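Local atomic coordinates of acyl-[acyl-carrier-protein]--UDP-N-acetylglucosamine O-acyltransferase (Acinetobacter baumannii, PDB entry 4E6U), a protein that catalyses transfer of an acyl chain from acyl carrier protein to UDP-N-acetylglucosamine, a step of lipopolysaccharide (lipid A) synthesis. Residues 162-170 and 251-261; 196-204 and 214-225. All coordinates share one frame; numbering follows the deposited sequence.

Contact 1: 162-170 and 251-261; sequences HQFCKIDSY and LLIDSLEQSER. With EDO (1,2-ethanediol), chain I.
Asp168 and Ser255 make the one direct hydrogen bond between 162-170 and 251-261: Ser255 OG donates to Asp168 OD2 over 2.6 Å, and OD2 accepts on its anti lone pair, the one facing away from OD1. The hydroxyl also bonds Ala185 N, so it links the carboxylate to the chain that leaves the beta-helix. Water 5 lies within bonding distance of both Asp168 OD2 and Gln258 OE1 and bridges them. At the other end, the guanidinium of Arg261 lies against the imidazole of His162, the two planes 31° apart, with His162 ND1 over the guanidinium centre, 3.3 Å from Arg261 CZ. Tilted face packing rather than a hydrogen bond joins them; ND1 instead donates to Gln163 O at 3.1 Å, in the carbonyl plane and on a lone pair. A chi1 of -168° turns the His162 ring away from its own backbone N and towards the arginine. Arg261 bends at chi3 (55°), passes its CD 3.2 Å from Gln163 O and 3.8 Å from Cys165 SG, and gives its NE hydrogen to Leu180 O. An ethanediol, probably from the crystallisation liquor, is weakly held by Gln163 NE2 and Arg261 NH2. Between these ends, Lys166 lays CE 3.4 Å from Gln258 O; its NZ stays 4.4 Å from Glu260 OE1, and water 3 bridges the two charges. Tyr170 meets Leu251 CD1 at its ring edge. The contact thus sets helix 250-258 and its C-terminal tail against strand 166-167, which pairs with strand 148-149, while Ile253 packs on helix 231-241.

Contact 2: 196-204 and 214-225; sequences AFGINIEGM and IQGLREAYKLIF
Tyr221 of helix 214-225 lies against Gly198 in the strand 196-199, where the C-terminal helical domain of this left-handed beta-helix acyltransferase packs on the last strand of the mixed sheet. Strand and helix run nearly antiparallel, at 155°, with axes 8.3 Å apart. The tyrosine carries the middle of the contact. Its CB touches Ile199 CG1 at 3.7 Å, and chi1 of -178°, which sets CG opposite the backbone N and next to Ile199 CG1, sends the ring along the strand towards Ala196. CD1 passes Ile199 CD1 and the carbonyl carbon of Gly198. Gly198 N and CA lie over CE1 and CZ on one face of the ring, CA offset toward the rim and also near CE2; CA makes a CH-pi contact 3.9 Å from the ring centroid. Phe225 CD2 covers the opposite face. At the tip, Tyr221 OH lies 3.1 Å from Gly198 N at an angle too poor for a hydrogen bond. Water 6 does bond this hydroxyl. Towards the start of the helix segment, Ile201 CD1 lies over one face of the Arg218 guanidinium, toward its rim, crossing that side chain at about a right angle. Met204, in one of its two conformers, packs SD on Ile214 CG1 and turns at chi3 to bring CE to Leu217 CD1. Ile224 CG2 covers one face of the Phe225 ring; over the other sits Ala196 CB, 3.7 Å from Phe225 CE1.

How the contacts relate
From the N terminus the chain winds through the beta-helix coils to 162-170, near their end, then runs through strands 187-191 and 194-199 into the helical domain. Contact 2 closes a short loop there, with nine residues between its segments; contact 1 closes a long one, spanning 80 residues, when 251-261 returns to the beta-helix. Contact 2 therefore lies wholly within the interval of contact 1, and nothing crosses. Their centres are 15 Å apart, and they touch through a probable hydrogen bond, Asn200 ND2 to Tyr170 O, and through packing of Leu252 on Ala220 and Ile224 and of Leu256 on Ile224. Together they fasten two helices to the end of the beta-helix.

Contact 1: 162-170 and 251-261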
loop_
_atom_site.group_PDB
_atom_site.type_symbol
_atom_site.label_atom_id
_atom_site.label_comp_id
_atom_site.label_asym_id
_atom_site.label_seq_id
_atom_site.Cartn_x
_atom_site.Cartn_y
_atom_site.Cartn_z
ATOM N N HIS A 162 1.516 5.841 13.444
ATOM C CA HIS A 162 2.352 5.074 14.369
ATOM C C HIS A 162 1.587 4.595 15.606
ATOM O O HIS A 162 0.643 5.243 16.058
ATOM C CB HIS A 162 3.527 5.980 14.802
ATOM C CG HIS A 162 4.641 5.279 15.525
ATOM N ND1 HIS A 162 4.653 5.093 16.895
ATOM C CD2 HIS A 162 5.812 4.772 15.069
ATOM C CE1 HIS A 162 5.773 4.477 17.242
ATOM N NE2 HIS A 162 6.493 4.269 16.154
ATOM N N GLN A 163 2.019 3.459 16.144
ATOM C CA GLN A 163 1.406 2.887 17.363
ATOM C C GLN A 163 1.229 3.909 18.484
ATOM O O GLN A 163 2.084 4.790 18.691
ATOM C CB GLN A 163 2.201 1.674 17.864
ATOM C CG GLN A 163 3.659 1.990 18.161
ATOM C CD GLN A 163 4.423 0.862 18.846
ATOM O OE1 GLN A 163 3.886 -0.207 19.111
ATOM N NE2 GLN A 163 5.694 1.113 19.133
ATOM N N PHE A 164 0.091 3.814 19.162
ATOM C CA PHE A 164 -0.243 4.619 20.350
ATOM C C PHE A 164 -0.602 6.065 20.067
ATOM O O PHE A 164 -0.983 6.797 20.987
ATOM C CB PHE A 164 0.846 4.550 21.442
ATOM C CG PHE A 164 1.043 3.178 21.995
ATOM C CD1 PHE A 164 0.130 2.655 22.907
ATOM C CD2 PHE A 164 2.129 2.406 21.608
ATOM C CE1 PHE A 164 0.314 1.367 23.432
ATOM C CE2 PHE A 164 2.304 1.123 22.117
ATOM C CZ PHE A 164 1.392 0.616 23.024
ATOM N N CYS A 165 -0.520 6.497 18.813
ATOM C CA CYS A 165 -0.935 7.859 18.496
ATOM C C CYS A 165 -2.437 8.092 18.674
ATOM O O CYS A 165 -3.245 7.148 18.625
ATOM C CB CYS A 165 -0.537 8.226 17.068
ATOM S SG CYS A 165 1.238 8.448 16.839
ATOM N N LYS A 166 -2.801 9.353 18.881
ATOM C CA LYS A 166 -4.182 9.764 19.043
ATOM C C LYS A 166 -4.505 10.833 18.020
ATOM O O LYS A 166 -3.842 11.867 17.950
ATOM C CB LYS A 166 -4.426 10.263 20.481
ATOM C CG LYS A 166 -4.077 9.203 21.499
ATOM C CD LYS A 166 -4.205 9.678 22.951
ATOM C CE LYS A 166 -3.690 8.618 23.904
ATOM N NZ LYS A 166 -4.474 7.345 23.846
ATOM N N ILE A 167 -5.508 10.573 17.190
ATOM C CA ILE A 167 -5.892 11.454 16.099
ATOM C C ILE A 167 -7.294 11.920 16.402
ATOM O O ILE A 167 -8.268 11.149 16.336
ATOM C CB ILE A 167 -5.867 10.707 14.737
ATOM C CG1 ILE A 167 -4.571 9.901 14.581
ATOM C CG2 ILE A 167 -6.119 11.686 13.597
ATOM C CD1 ILE A 167 -3.290 10.723 14.627
ATOM N N ASP A 168 -7.410 13.171 16.824
ATOM C CA ASP A 168 -8.665 13.621 17.399
ATOM C C ASP A 168 -9.657 14.203 16.391
ATOM O O ASP A 168 -9.352 14.371 15.199
ATOM C CB ASP A 168 -8.394 14.548 18.598
ATOM C CG ASP A 168 -8.105 13.762 19.873
ATOM O OD1 ASP A 168 -8.327 12.535 19.906
ATOM O OD2 ASP A 168 -7.682 14.362 20.879
ATOM N N SER A 169 -10.863 14.483 16.874
ATOM C CA SER A 169 -11.972 14.782 15.976
ATOM C C SER A 169 -11.753 15.969 15.077
ATOM O O SER A 169 -11.118 16.948 15.489
ATOM C CB SER A 169 -13.262 14.940 16.766
ATOM O OG SER A 169 -13.567 13.733 17.431
ATOM N N TYR A 170 -12.256 15.874 13.841
ATOM C CA TYR A 170 -12.228 16.956 12.843
ATOM C C TYR A 170 -10.843 17.277 12.292
ATOM O O TYR A 170 -10.673 18.252 11.556
ATOM C CB TYR A 170 -12.895 18.247 13.377
ATOM C CG TYR A 170 -14.277 18.041 13.948
ATOM C CD1 TYR A 170 -14.487 18.074 15.326
ATOM C CD2 TYR A 170 -15.377 17.799 13.115
ATOM C CE1 TYR A 170 -15.762 17.886 15.870
ATOM C CE2 TYR A 170 -16.650 17.609 13.640
ATOM C CZ TYR A 170 -16.831 17.644 15.015
ATOM O OH TYR A 170 -18.100 17.455 15.523
ATOM N N LEU A 251 -12.125 20.527 22.985
ATOM C CA LEU A 251 -11.548 19.392 22.254
ATOM C C LEU A 251 -10.037 19.497 22.077
ATOM O O LEU A 251 -9.337 18.485 22.143
ATOM C CB LEU A 251 -12.221 19.196 20.892
ATOM C CG LEU A 251 -13.692 18.783 20.835
ATOM C CD1 LEU A 251 -13.998 18.301 19.412
ATOM C CD2 LEU A 251 -14.044 17.693 21.853
ATOM N N LEU A 252 -9.531 20.715 21.858
ATOM C CA LEU A 252 -8.090 20.942 21.795
ATOM C C LEU A 252 -7.418 20.709 23.128
ATOM O O LEU A 252 -6.355 20.104 23.190
ATOM C CB LEU A 252 -7.751 22.356 21.308
ATOM C CG LEU A 252 -7.828 22.635 19.813
ATOM C CD1 LEU A 252 -7.735 24.138 19.567
ATOM C CD2 LEU A 252 -6.697 21.920 19.094
ATOM N N ILE A 253 -8.040 21.210 24.195
ATOM C CA ILE A 253 -7.535 20.971 25.535
ATOM C C ILE A 253 -7.452 19.468 25.830
ATOM O O ILE A 253 -6.427 18.979 26.285
ATOM C CB ILE A 253 -8.384 21.711 26.596
ATOM C CG1 ILE A 253 -8.184 23.230 26.443
ATOM C CG2 ILE A 253 -7.987 21.264 27.996
ATOM C CD1 ILE A 253 -9.221 24.079 27.182
ATOM N N ASP A 254 -8.521 18.742 25.496
ATOM C CA ASP A 254 -8.562 17.294 25.685
ATOM C C ASP A 254 -7.415 16.613 24.941
ATOM O O ASP A 254 -6.747 15.752 25.488
ATOM C CB ASP A 254 -9.882 16.700 25.182
ATOM C CG ASP A 254 -11.091 17.091 26.021
ATOM O OD1 ASP A 254 -10.945 17.514 27.200
ATOM O OD2 ASP A 254 -12.212 16.951 25.479
ATOM N N SER A 255 -7.186 16.997 23.680
ATOM C CA SER A 255 -6.062 16.432 22.921
ATOM C C SER A 255 -4.738 16.556 23.667
ATOM O O SER A 255 -3.953 15.613 23.741
ATOM C CB SER A 255 -5.919 17.132 21.566
ATOM O OG SER A 255 -7.055 16.932 20.752
ATOM N N LEU A 256 -4.476 17.749 24.196
ATOM C CA LEU A 256 -3.195 17.994 24.831
ATOM C C LEU A 256 -3.083 17.301 26.183
ATOM O O LEU A 256 -2.021 16.804 26.537
ATOM C CB LEU A 256 -2.955 19.495 24.951
ATOM C CG LEU A 256 -2.220 20.134 23.749
ATOM C CD1 LEU A 256 -2.823 19.829 22.357
ATOM C CD2 LEU A 256 -2.155 21.635 23.977
ATOM N N GLU A 257 -4.200 17.220 26.898
ATOM C CA GLU A 257 -4.215 16.548 28.198
ATOM C C GLU A 257 -4.101 15.032 28.067
ATOM O O GLU A 257 -3.523 14.369 28.924
ATOM C CB GLU A 257 -5.475 16.934 28.975
ATOM C CG GLU A 257 -5.429 18.408 29.392
ATOM C CD GLU A 257 -6.543 18.864 30.312
ATOM O OE1 GLU A 257 -7.675 18.333 30.252
ATOM O OE2 GLU A 257 -6.271 19.801 31.099
ATOM N N GLN A 258 -4.622 14.490 26.968
ATOM C CA GLN A 258 -4.691 13.032 26.798
ATOM C C GLN A 258 -3.474 12.449 26.096
ATOM O O GLN A 258 -3.271 11.229 26.077
ATOM C CB GLN A 258 -5.971 12.658 26.055
ATOM C CG GLN A 258 -7.215 12.858 26.894
ATOM C CD GLN A 258 -8.498 12.850 26.083
ATOM O OE1 GLN A 258 -8.482 12.687 24.855
ATOM N NE2 GLN A 258 -9.621 13.035 26.762
ATOM N N SER A 259 -2.646 13.321 25.538
ATOM C CA SER A 259 -1.504 12.890 24.740
ATOM C C SER A 259 -0.513 12.014 25.507
ATOM O O SER A 259 -0.167 12.315 26.644
ATOM C CB SER A 259 -0.784 14.111 24.172
ATOM O OG SER A 259 0.313 13.722 23.361
ATOM N N GLU A 260 -0.073 10.926 24.875
ATOM C CA GLU A 260 0.972 10.065 25.427
ATOM C C GLU A 260 2.279 10.185 24.649
ATOM O O GLU A 260 3.364 10.100 25.221
ATOM C CB GLU A 260 0.503 8.607 25.467
ATOM C CG GLU A 260 -0.464 8.327 26.609
ATOM C CD GLU A 260 -0.983 6.898 26.643
ATOM O OE1 GLU A 260 -1.946 6.659 27.407
ATOM O OE2 GLU A 260 -0.444 6.015 25.922
ATOM N N ARG A 261 2.178 10.396 23.342
ATOM C CA ARG A 261 3.367 10.456 22.500
ATOM C C ARG A 261 3.839 11.877 22.249
ATOM O O ARG A 261 4.820 12.090 21.530
ATOM C CB ARG A 261 3.105 9.739 21.182
ATOM C CG ARG A 261 3.025 8.240 21.370
ATOM C CD ARG A 261 2.961 7.509 20.056
ATOM N NE ARG A 261 4.067 7.847 19.157
ATOM C CZ ARG A 261 5.290 7.327 19.216
ATOM N NH1 ARG A 261 5.611 6.431 20.150
ATOM N NH2 ARG A 261 6.206 7.717 18.335
HETATM C C1 EDO I . 8.312 3.635 19.793
HETATM O O1 EDO I . 6.997 3.326 20.268
HETATM C C2 EDO I . 8.768 4.956 20.401
HETATM O O2 EDO I . 9.003 5.903 19.355
HETATM O O HOH W 1 -0.449 9.354 22.212
HETATM O O HOH W 2 -1.668 5.855 23.539
HETATM O O HOH W 3 -4.279 5.922 26.262
HETATM O O HOH W 4 -10.147 15.793 21.665
HETATM O O HOH W 5 -6.667 12.473 22.569
#

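Contact 2: 196-204 and 214-225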
loop_
_atom_site.group_PDB
_atom_site.type_symbol
_atom_site.label_atom_id
_atom_site.label_comp_id
_atom_site.label_asym_id
_atom_site.label_seq_id
_atom_site.Cartn_x
_atom_site.Cartn_y
_atom_site.Cartn_z
ATOM N N ALA A 196 2.159 20.038 11.724
ATOM C CA ALA A 196 0.848 20.708 11.737
ATOM C C ALA A 196 0.895 21.943 10.837
ATOM O O ALA A 196 1.910 22.652 10.816
ATOM C CB ALA A 196 0.442 21.106 13.157
ATOM N N PHE A 197 -0.173 22.194 10.082
ATOM C CA PHE A 197 -0.200 23.374 9.200
ATOM C C PHE A 197 -1.320 24.371 9.446
ATOM O O PHE A 197 -1.336 25.453 8.850
ATOM C CB PHE A 197 -0.042 23.093 7.676
ATOM C CG PHE A 197 1.218 22.407 7.276
ATOM C CD1 PHE A 197 1.353 21.023 7.361
ATOM C CD2 PHE A 197 2.253 23.148 6.722
ATOM C CE1 PHE A 197 2.535 20.401 6.964
ATOM C CE2 PHE A 197 3.429 22.538 6.318
ATOM C CZ PHE A 197 3.570 21.163 6.433
ATOM N N GLY A 198 -2.216 24.062 10.364
ATOM C CA GLY A 198 -3.305 24.986 10.652
ATOM C C GLY A 198 -4.536 24.252 11.115
ATOM O O GLY A 198 -4.497 23.047 11.336
ATOM N N ILE A 199 -5.616 25.003 11.281
ATOM C CA ILE A 199 -6.905 24.499 11.720
ATOM C C ILE A 199 -7.712 24.145 10.478
ATOM O O ILE A 199 -7.534 24.761 9.419
ATOM C CB ILE A 199 -7.659 25.601 12.549
ATOM C CG1 ILE A 199 -6.972 25.840 13.908
ATOM C CG2 ILE A 199 -9.128 25.253 12.745
ATOM C CD1 ILE A 199 -7.002 24.650 14.868
ATOM N N ASN A 200 -8.584 23.151 10.611
ATOM C CA ASN A 200 -9.492 22.740 9.547
ATOM C C ASN A 200 -10.598 23.781 9.384
ATOM O O ASN A 200 -11.750 23.560 9.766
ATOM C CB ASN A 200 -10.055 21.354 9.888
ATOM C CG ASN A 200 -10.880 20.756 8.771
ATOM O OD1 ASN A 200 -10.910 21.279 7.658
ATOM N ND2 ASN A 200 -11.559 19.652 9.069
ATOM N N ILE A 201 -10.226 24.924 8.812
ATOM C CA ILE A 201 -11.123 26.075 8.696
ATOM C C ILE A 201 -12.296 25.774 7.757
ATOM O O ILE A 201 -13.457 25.973 8.125
ATOM C CB ILE A 201 -10.353 27.355 8.257
ATOM C CG1 ILE A 201 -9.430 27.831 9.390
ATOM C CG2 ILE A 201 -11.324 28.474 7.855
ATOM C CD1 ILE A 201 -8.283 28.742 8.935
ATOM N N GLU A 202 -11.982 25.267 6.566
ATOM C CA GLU A 202 -13.001 24.946 5.566
ATOM C C GLU A 202 -13.926 23.857 6.096
ATOM O O GLU A 202 -15.150 23.946 5.963
ATOM C CB GLU A 202 -12.347 24.507 4.253
ATOM N N GLY A 203 -13.326 22.843 6.718
ATOM C CA GLY A 203 -14.066 21.760 7.354
ATOM C C GLY A 203 -15.051 22.247 8.398
ATOM O O GLY A 203 -16.185 21.777 8.443
ATOM N N MET A 204 -14.626 23.194 9.239
ATOM C CA MET A 204 -15.510 23.708 10.291
ATOM C C MET A 204 -16.508 24.751 9.769
ATOM O O MET A 204 -17.603 24.885 10.317
ATOM C CB MET A 204 -14.735 24.196 11.539
ATOM C CG MET A 204 -13.898 25.472 11.349
ATOM S SD MET A 204 -12.823 25.916 12.748
ATOM C CE MET A 204 -12.152 24.311 13.193
ATOM N N ILE A 214 -14.228 30.190 14.988
ATOM C CA ILE A 214 -13.057 29.925 14.146
ATOM C C ILE A 214 -11.827 30.722 14.599
ATOM O O ILE A 214 -10.729 30.166 14.715
ATOM C CB ILE A 214 -13.376 30.212 12.649
ATOM C CG1 ILE A 214 -14.389 29.185 12.131
ATOM C CG2 ILE A 214 -12.097 30.218 11.793
ATOM C CD1 ILE A 214 -15.157 29.627 10.904
ATOM N N GLN A 215 -12.025 32.013 14.856
ATOM C CA GLN A 215 -10.964 32.895 15.348
ATOM C C GLN A 215 -10.379 32.412 16.688
ATOM O O GLN A 215 -9.160 32.419 16.868
ATOM C CB GLN A 215 -11.464 34.345 15.445
ATOM C CG GLN A 215 -10.499 35.343 16.102
ATOM C CD GLN A 215 -9.204 35.561 15.322
ATOM O OE1 GLN A 215 -9.150 35.384 14.098
ATOM N NE2 GLN A 215 -8.150 35.955 16.034
ATOM N N GLY A 216 -11.242 31.988 17.611
ATOM C CA GLY A 216 -10.792 31.394 18.873
ATOM C C GLY A 216 -9.906 30.169 18.661
ATOM O O GLY A 216 -8.882 30.003 19.319
ATOM N N LEU A 217 -10.304 29.293 17.743
ATOM C CA LEU A 217 -9.521 28.095 17.471
ATOM C C LEU A 217 -8.194 28.423 16.790
ATOM O O LEU A 217 -7.192 27.772 17.057
ATOM C CB LEU A 217 -10.348 27.088 16.659
ATOM C CG LEU A 217 -11.649 26.624 17.332
ATOM C CD1 LEU A 217 -12.451 25.757 16.380
ATOM C CD2 LEU A 217 -11.380 25.875 18.628
ATOM N N ARG A 218 -8.189 29.453 15.953
ATOM C CA ARG A 218 -6.950 29.924 15.335
ATOM C C ARG A 218 -5.986 30.495 16.374
ATOM O O ARG A 218 -4.784 30.248 16.309
ATOM C CB ARG A 218 -7.239 30.945 14.243
ATOM C CG ARG A 218 -7.942 30.314 13.038
ATOM C CD ARG A 218 -8.441 31.337 12.053
ATOM N NE ARG A 218 -7.353 31.902 11.264
ATOM C CZ ARG A 218 -7.518 32.493 10.083
ATOM N NH1 ARG A 218 -8.732 32.590 9.547
ATOM N NH2 ARG A 218 -6.467 32.987 9.437
ATOM N N GLU A 219 -6.526 31.229 17.347
ATOM C CA GLU A 219 -5.694 31.742 18.440
ATOM C C GLU A 219 -5.155 30.601 19.287
ATOM O O GLU A 219 -3.979 30.591 19.654
ATOM C CB GLU A 219 -6.481 32.724 19.318
ATOM C CG GLU A 219 -6.913 34.005 18.604
ATOM C CD GLU A 219 -7.846 34.855 19.451
ATOM O OE1 GLU A 219 -7.877 36.085 19.231
ATOM O OE2 GLU A 219 -8.538 34.303 20.339
ATOM N N ALA A 220 -6.007 29.601 19.544
ATOM C CA ALA A 220 -5.575 28.431 20.272
ATOM C C ALA A 220 -4.445 27.705 19.539
ATOM O O ALA A 220 -3.466 27.273 20.155
ATOM C CB ALA A 220 -6.768 27.489 20.525
ATOM N N TYR A 221 -4.594 27.588 18.215
ATOM C CA TYR A 221 -3.562 26.979 17.380
ATOM C C TYR A 221 -2.233 27.730 17.541
ATOM O O TYR A 221 -1.179 27.116 17.710
ATOM C CB TYR A 221 -4.008 26.950 15.906
ATOM C CG TYR A 221 -2.984 26.294 15.021
ATOM C CD1 TYR A 221 -3.095 24.942 14.693
ATOM C CD2 TYR A 221 -1.891 27.005 14.542
ATOM C CE1 TYR A 221 -2.138 24.315 13.891
ATOM C CE2 TYR A 221 -0.924 26.384 13.740
ATOM C CZ TYR A 221 -1.068 25.043 13.421
ATOM O OH TYR A 221 -0.106 24.431 12.637
ATOM N N LYS A 222 -2.284 29.059 17.486
ATOM C CA LYS A 222 -1.068 29.837 17.643
ATOM C C LYS A 222 -0.420 29.602 19.000
ATOM O O LYS A 222 0.809 29.460 19.086
ATOM C CB LYS A 222 -1.352 31.320 17.475
ATOM C CG LYS A 222 -1.679 31.772 16.070
ATOM C CD LYS A 222 -2.013 33.255 16.097
ATOM C CE LYS A 222 -1.448 33.979 14.907
ATOM N NZ LYS A 222 -1.349 35.439 15.182
ATOM N N LEU A 223 -1.234 29.563 20.061
ATOM C CA LEU A 223 -0.699 29.248 21.388
ATOM C C LEU A 223 -0.012 27.897 21.476
ATOM O O LEU A 223 1.040 27.762 22.094
ATOM C CB LEU A 223 -1.789 29.352 22.456
ATOM C CG LEU A 223 -2.243 30.784 22.769
ATOM C CD1 LEU A 223 -3.620 30.756 23.380
ATOM C CD2 LEU A 223 -1.235 31.488 23.705
ATOM N N ILE A 224 -0.614 26.888 20.838
ATOM C CA ILE A 224 -0.074 25.533 20.902
ATOM C C ILE A 224 1.188 25.368 20.045
ATOM O O ILE A 224 2.170 24.783 20.490
ATOM C CB ILE A 224 -1.141 24.515 20.447
ATOM C CG1 ILE A 224 -2.324 24.522 21.414
ATOM C CG2 ILE A 224 -0.541 23.108 20.393
ATOM C CD1 ILE A 224 -3.593 23.815 20.874
ATOM N N PHE A 225 1.148 25.896 18.831
ATOM C CA PHE A 225 2.167 25.566 17.845
ATOM C C PHE A 225 3.211 26.631 17.559
ATOM O O PHE A 225 4.299 26.296 17.090
ATOM C CB PHE A 225 1.483 25.137 16.538
ATOM C CG PHE A 225 0.711 23.848 16.663
ATOM C CD1 PHE A 225 1.378 22.626 16.709
ATOM C CD2 PHE A 225 -0.669 23.861 16.757
ATOM C CE1 PHE A 225 0.667 21.444 16.845
ATOM C CE2 PHE A 225 -1.396 22.667 16.873
ATOM C CZ PHE A 225 -0.718 21.465 16.917
HETATM O O HOH W 6 1.355 26.611 10.665
#